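Local coordinates for hypothetical protein (Chromobacterium violaceum, PDB 2O3I) that is of unknown function but has the two S-Me-THD-like family domains, which hints at a link to S-methyl thiohydantoin desulfurases, at residues V104-E108 and M143-A147; V151-F157 and G205-M211. The protein carries 2 engineered substitutions. One frame throughout, in Å; residues are numbered along the deposited sequence.

Overall arrangement
Contacts 1 and 2 meet the same mixed sheet, and their centres lie about 10 Å apart. They follow each other along the chain: helix 145-148 belongs to contact 1, and strand 156-159 of contact 2 comes next. The centre of contact 1 lies about 9 Å from the centre of the chain, that of contact 2 about 17 Å. Tyr146 joins them. Its CB lies 3.4 Å from CD2 of Trp209, and its backbone O is 3.2 Å from Val151 N, a probable hydrogen bond. Contact 2 also brings together the N-terminal and C-terminal family regions. Neither contact can be tied to an active site on present evidence.

Contact 1 of 2, residues V104-E108 and M143-A147; sequences VVAPE and MLTYA
The ring of Tyr146 meets residues 104-108 with its edge. Ala106 O and Pro107 O both lie near the ring plane, with Pro107 O 3.5 Å from CE2. Val105 CG1 stands oblique to the ring. Trp209, from strand 203-211, stacks with it.

The tyrosine hydroxyl gives its proton to Ala106 O, with OH and O 2.8 Å apart. The C=O...donor angle is 143°, and the hydroxyl is tilted 32° from the carbonyl plane. The two methyls of Val105 close in on the same hydroxyl, and CG2 is 3.4 Å from Tyr146 OH. Across the contact, Ala106 O is thus the hydrogen-bond partner of the phenol oxygen, and the Val105 methyls flank it. CG of Tyr146 is anti to its own carbonyl carbon (chi1 -56°), which sends the ring from the start of helix 145-148 toward the end of strand 101-105.

Leu144, the N-cap residue of that helix, lies alongside. Its two methyls straddle Pro107 O, with CD2 at 3.4 Å and CD1 at 3.5 Å from that oxygen. CD1 also rests on Pro107 CB at 4.0 Å. Pro107 has a backbone hydrogen bond with Gly133, which also binds Thr145, so one residue ties both segments. The carboxylate of Glu108 turns to Val138 N through OE1.

The arrangement packs a helix start against the loop that leaves a parallel strand. That strand, helix 111-124 and the neighbouring parallel strand 127-129 form a beta-alpha-beta crossover.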
loop_
_atom_site.group_PDB
_atom_site.type_symbol
_atom_site.label_atom_id
_atom_site.label_comp_id
_atom_site.label_asym_id
_atom_site.label_seq_id
_atom_site.Cartn_x
_atom_site.Cartn_y
_atom_site.Cartn_z
ATOM N N VAL A 104 -18.158 18.165 -3.124
ATOM C CA VAL A 104 -17.799 16.870 -2.555
ATOM C C VAL A 104 -19.013 15.997 -2.811
ATOM O O VAL A 104 -20.097 16.510 -3.084
ATOM C CB VAL A 104 -17.533 16.931 -1.028
ATOM C CG1 VAL A 104 -16.163 17.517 -0.767
ATOM C CG2 VAL A 104 -18.605 17.762 -0.337
ATOM N N VAL A 105 -18.840 14.684 -2.747
ATOM C CA VAL A 105 -19.961 13.790 -2.979
ATOM C C VAL A 105 -19.730 12.458 -2.260
ATOM O O VAL A 105 -18.615 11.928 -2.252
ATOM C CB VAL A 105 -20.185 13.574 -4.519
ATOM C CG1 VAL A 105 -18.949 12.949 -5.148
ATOM C CG2 VAL A 105 -21.427 12.715 -4.767
ATOM N N ALA A 106 -20.783 11.938 -1.631
ATOM C CA ALA A 106 -20.684 10.672 -0.915
ATOM C C ALA A 106 -20.440 9.568 -1.930
ATOM O O ALA A 106 -20.908 9.642 -3.059
ATOM C CB ALA A 106 -21.972 10.389 -0.145
ATOM N N PRO A 107 -19.702 8.527 -1.541
ATOM C CA PRO A 107 -19.461 7.457 -2.505
ATOM C C PRO A 107 -20.704 6.604 -2.750
ATOM O O PRO A 107 -20.937 6.130 -3.862
ATOM C CB PRO A 107 -18.336 6.659 -1.852
ATOM C CG PRO A 107 -18.622 6.818 -0.382
ATOM C CD PRO A 107 -18.980 8.287 -0.277
ATOM N N GLU A 108 -21.507 6.442 -1.701
ATOM C CA GLU A 108 -22.706 5.606 -1.732
ATOM C C GLU A 108 -23.752 6.104 -0.731
ATOM O O GLU A 108 -23.531 7.086 -0.025
ATOM C CB GLU A 108 -22.312 4.175 -1.359
ATOM C CG GLU A 108 -21.365 4.137 -0.156
ATOM C CD GLU A 108 -21.046 2.739 0.337
ATOM O OE1 GLU A 108 -20.829 1.841 -0.499
ATOM O OE2 GLU A 108 -20.996 2.542 1.569
HETATM N N MSE A 143 -18.492 -1.341 -7.996
HETATM C CA MSE A 143 -19.947 -1.374 -8.029
HETATM C C MSE A 143 -20.540 0.030 -8.006
HETATM O O MSE A 143 -21.753 0.195 -8.090
HETATM C CB MSE A 143 -20.487 -2.229 -6.870
HETATM C CG MSE A 143 -20.467 -3.729 -7.189
HETATM SE SE MSE A 143 -20.448 -4.954 -5.670
HETATM C CE MSE A 143 -18.557 -5.322 -5.637
ATOM N N LEU A 144 -19.678 1.038 -7.900
ATOM C CA LEU A 144 -20.130 2.427 -7.905
ATOM C C LEU A 144 -20.065 2.958 -9.331
ATOM O O LEU A 144 -19.178 2.579 -10.096
ATOM C CB LEU A 144 -19.252 3.287 -6.994
ATOM C CG LEU A 144 -19.262 2.896 -5.516
ATOM C CD1 LEU A 144 -18.374 3.844 -4.732
ATOM C CD2 LEU A 144 -20.692 2.941 -4.987
ATOM N N THR A 145 -20.997 3.836 -9.690
ATOM C CA THR A 145 -21.032 4.381 -11.047
ATOM C C THR A 145 -19.772 5.138 -11.462
ATOM O O THR A 145 -19.483 5.258 -12.660
ATOM C CB THR A 145 -22.269 5.277 -11.248
ATOM O OG1 THR A 145 -22.337 6.262 -10.214
ATOM C CG2 THR A 145 -23.527 4.433 -11.212
ATOM N N TYR A 146 -19.016 5.630 -10.478
ATOM C CA TYR A 146 -17.774 6.357 -10.747
ATOM C C TYR A 146 -16.841 5.447 -11.545
ATOM O O TYR A 146 -16.229 5.864 -12.535
ATOM C CB TYR A 146 -17.069 6.748 -9.434
ATOM C CG TYR A 146 -17.901 7.556 -8.460
ATOM C CD1 TYR A 146 -18.191 8.902 -8.697
ATOM C CD2 TYR A 146 -18.395 6.972 -7.298
ATOM C CE1 TYR A 146 -18.958 9.644 -7.794
ATOM C CE2 TYR A 146 -19.158 7.702 -6.391
ATOM C CZ TYR A 146 -19.439 9.036 -6.643
ATOM O OH TYR A 146 -20.219 9.745 -5.753
ATOM N N ALA A 147 -16.735 4.198 -11.099
ATOM C CA ALA A 147 -15.883 3.217 -11.755
ATOM C C ALA A 147 -16.394 2.830 -13.151
ATOM O O ALA A 147 -15.607 2.678 -14.089
ATOM C CB ALA A 147 -15.753 1.974 -10.873
#

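Contact 2 of 2, residues V151-F157 and G205-M211; sequences VPPTPAF and GLAMWMM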
loop_
_atom_site.group_PDB
_atom_site.type_symbol
_atom_site.label_atom_id
_atom_site.label_comp_id
_atom_site.label_asym_id
_atom_site.label_seq_id
_atom_site.Cartn_x
_atom_site.Cartn_y
_atom_site.Cartn_z
ATOM N N VAL A 151 -14.029 7.149 -14.483
ATOM C CA VAL A 151 -13.356 8.314 -13.870
ATOM C C VAL A 151 -12.045 7.846 -13.286
ATOM O O VAL A 151 -12.026 6.896 -12.523
ATOM C CB VAL A 151 -14.166 8.874 -12.666
ATOM C CG1 VAL A 151 -13.395 9.965 -12.014
ATOM C CG2 VAL A 151 -15.458 9.414 -13.171
ATOM N N PRO A 152 -10.918 8.478 -13.659
ATOM C CA PRO A 152 -9.656 8.001 -13.086
ATOM C C PRO A 152 -9.800 7.910 -11.574
ATOM O O PRO A 152 -10.229 8.862 -10.934
ATOM C CB PRO A 152 -8.652 9.067 -13.523
ATOM C CG PRO A 152 -9.189 9.480 -14.860
ATOM C CD PRO A 152 -10.685 9.602 -14.583
ATOM N N PRO A 153 -9.468 6.747 -10.992
ATOM C CA PRO A 153 -9.573 6.551 -9.543
ATOM C C PRO A 153 -8.480 7.228 -8.726
ATOM O O PRO A 153 -8.662 7.485 -7.533
ATOM C CB PRO A 153 -9.538 5.028 -9.404
ATOM C CG PRO A 153 -8.616 4.624 -10.507
ATOM C CD PRO A 153 -9.111 5.483 -11.666
ATOM N N THR A 154 -7.343 7.504 -9.359
ATOM C CA THR A 154 -6.233 8.148 -8.665
ATOM C C THR A 154 -5.857 9.416 -9.421
ATOM O O THR A 154 -6.185 9.566 -10.591
ATOM C CB THR A 154 -4.993 7.236 -8.599
ATOM O OG1 THR A 154 -4.448 7.087 -9.912
ATOM C CG2 THR A 154 -5.359 5.871 -8.057
ATOM N N PRO A 155 -5.152 10.344 -8.765
ATOM C CA PRO A 155 -4.662 10.324 -7.386
ATOM C C PRO A 155 -5.731 10.067 -6.332
ATOM O O PRO A 155 -6.829 10.630 -6.387
ATOM C CB PRO A 155 -4.042 11.707 -7.225
ATOM C CG PRO A 155 -3.611 12.058 -8.605
ATOM C CD PRO A 155 -4.793 11.611 -9.420
ATOM N N ALA A 156 -5.400 9.208 -5.371
ATOM C CA ALA A 156 -6.306 8.895 -4.272
ATOM C C ALA A 156 -5.613 9.420 -3.011
ATOM O O ALA A 156 -4.395 9.299 -2.873
ATOM C CB ALA A 156 -6.522 7.399 -4.171
ATOM N N PHE A 157 -6.375 10.012 -2.101
ATOM C CA PHE A 157 -5.770 10.548 -0.893
ATOM C C PHE A 157 -6.340 9.906 0.370
ATOM O O PHE A 157 -7.551 9.880 0.566
ATOM C CB PHE A 157 -5.977 12.070 -0.834
ATOM C CG PHE A 157 -5.441 12.813 -2.037
ATOM C CD1 PHE A 157 -4.068 13.005 -2.209
ATOM C CD2 PHE A 157 -6.308 13.302 -3.007
ATOM C CE1 PHE A 157 -3.565 13.676 -3.339
ATOM C CE2 PHE A 157 -5.823 13.969 -4.138
ATOM C CZ PHE A 157 -4.445 14.157 -4.304
ATOM N N GLY A 205 -9.457 8.940 6.293
ATOM C CA GLY A 205 -10.253 9.659 5.328
ATOM C C GLY A 205 -9.798 9.322 3.923
ATOM O O GLY A 205 -8.609 9.062 3.681
ATOM N N LEU A 206 -10.744 9.311 2.990
ATOM C CA LEU A 206 -10.424 9.023 1.597
ATOM C C LEU A 206 -10.981 10.093 0.675
ATOM O O LEU A 206 -12.093 10.585 0.867
ATOM C CB LEU A 206 -10.989 7.659 1.185
ATOM C CG LEU A 206 -11.035 7.336 -0.313
ATOM C CD1 LEU A 206 -9.621 7.231 -0.878
ATOM C CD2 LEU A 206 -11.794 6.032 -0.517
ATOM N N ALA A 207 -10.192 10.453 -0.327
ATOM C CA ALA A 207 -10.605 11.437 -1.313
ATOM C C ALA A 207 -10.067 10.945 -2.651
ATOM O O ALA A 207 -8.850 10.832 -2.846
ATOM C CB ALA A 207 -10.034 12.816 -0.976
HETATM N N MSE A 208 -10.979 10.633 -3.566
HETATM C CA MSE A 208 -10.589 10.141 -4.881
HETATM C C MSE A 208 -11.649 10.486 -5.921
HETATM O O MSE A 208 -12.679 11.086 -5.600
HETATM C CB MSE A 208 -10.361 8.617 -4.832
HETATM C CG MSE A 208 -11.589 7.789 -4.452
HETATM SE SE MSE A 208 -11.166 5.901 -4.235
HETATM C CE MSE A 208 -11.124 5.378 -6.098
ATOM N N TRP A 209 -11.382 10.115 -7.170
ATOM C CA TRP A 209 -12.306 10.377 -8.265
ATOM C C TRP A 209 -12.606 11.870 -8.480
ATOM O O TRP A 209 -13.764 12.285 -8.610
ATOM C CB TRP A 209 -13.608 9.583 -8.055
ATOM C CG TRP A 209 -13.495 8.120 -8.453
ATOM C CD1 TRP A 209 -12.852 7.620 -9.553
ATOM C CD2 TRP A 209 -14.100 6.996 -7.802
ATOM N NE1 TRP A 209 -13.022 6.262 -9.630
ATOM C CE2 TRP A 209 -13.785 5.848 -8.571
ATOM C CE3 TRP A 209 -14.880 6.845 -6.647
ATOM C CZ2 TRP A 209 -14.222 4.563 -8.224
ATOM C CZ3 TRP A 209 -15.318 5.564 -6.298
ATOM C CH2 TRP A 209 -14.987 4.441 -7.087
HETATM N N MSE A 210 -11.553 12.676 -8.512
HETATM C CA MSE A 210 -11.711 14.102 -8.758
HETATM C C MSE A 210 -12.357 14.242 -10.139
HETATM O O MSE A 210 -11.965 13.557 -11.087
HETATM C CB MSE A 210 -10.351 14.794 -8.741
HETATM C CG MSE A 210 -9.676 14.811 -7.381
HETATM SE SE MSE A 210 -7.935 15.669 -7.460
HETATM C CE MSE A 210 -6.872 14.092 -7.840
HETATM N N MSE A 211 -13.348 15.122 -10.257
HETATM C CA MSE A 211 -14.039 15.295 -11.529
HETATM C C MSE A 211 -14.308 16.744 -11.924
HETATM O O MSE A 211 -14.502 17.618 -11.073
HETATM C CB MSE A 211 -15.383 14.554 -11.498
HETATM C CG MSE A 211 -15.278 13.061 -11.189
HETATM SE SE MSE A 211 -16.982 12.294 -10.618
HETATM C CE MSE A 211 -16.695 10.476 -11.080
HETATM O O HOH W 1 -9.753 11.373 -11.151
HETATM O O HOH W 2 -8.797 11.192 -8.402
#
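Phe157 and Ala207 form an antiparallel hydrogen-bonded pair. Phe157 N binds Ala207 O at 2.7 Å, and Ala207 N binds Phe157 O at 2.8 Å. The CB atoms of the two residues share a face of the sheet. Leu206 CA adds a CA-H...O contact to Phe157 O at 3.2 Å.

Beyond this pair the contact is made mostly by side chains, carbonyl oxygens and two waters. The Met210 side chain crosses those of Pro155 and Phe157 at about a right angle. Its CE lies 3.6 Å from Pro155 CD and also touches CE2 of Phe157. A bend at chi3 (-90°) turns that methyl onto them. Water 2 gives a proton to Pro155 O and accepts one from Met210 N. Water 1 donates to Pro152 O and to Met210 O.

Further along, Val151 O and Pro152 O lie at the edge of the Trp209 indole, near its plane. Val151 CG1 packs on Trp209 CD1 at 3.4 Å. Met208 CE sits 3.6 Å above the centre of the indole face away from Tyr146, and also touches Pro153 CB at 3.7 Å. The modelled approach of Val151 to Met211 CE is too short and doubtful.

Trp209 has a left-handed backbone (phi 60°, psi 48°), a local departure from extended geometry within strand 203-211. Helix 81-96 packs on Phe157, helix 183-194 on Pro153, and strand 61-69 pairs with 203-211.

Pro155 has no N-H, so it cannot donate in strand pairing. The waters probably take over the bridging there, one linking Pro155 O to Met210 N and the other Pro152 O to Met210 O.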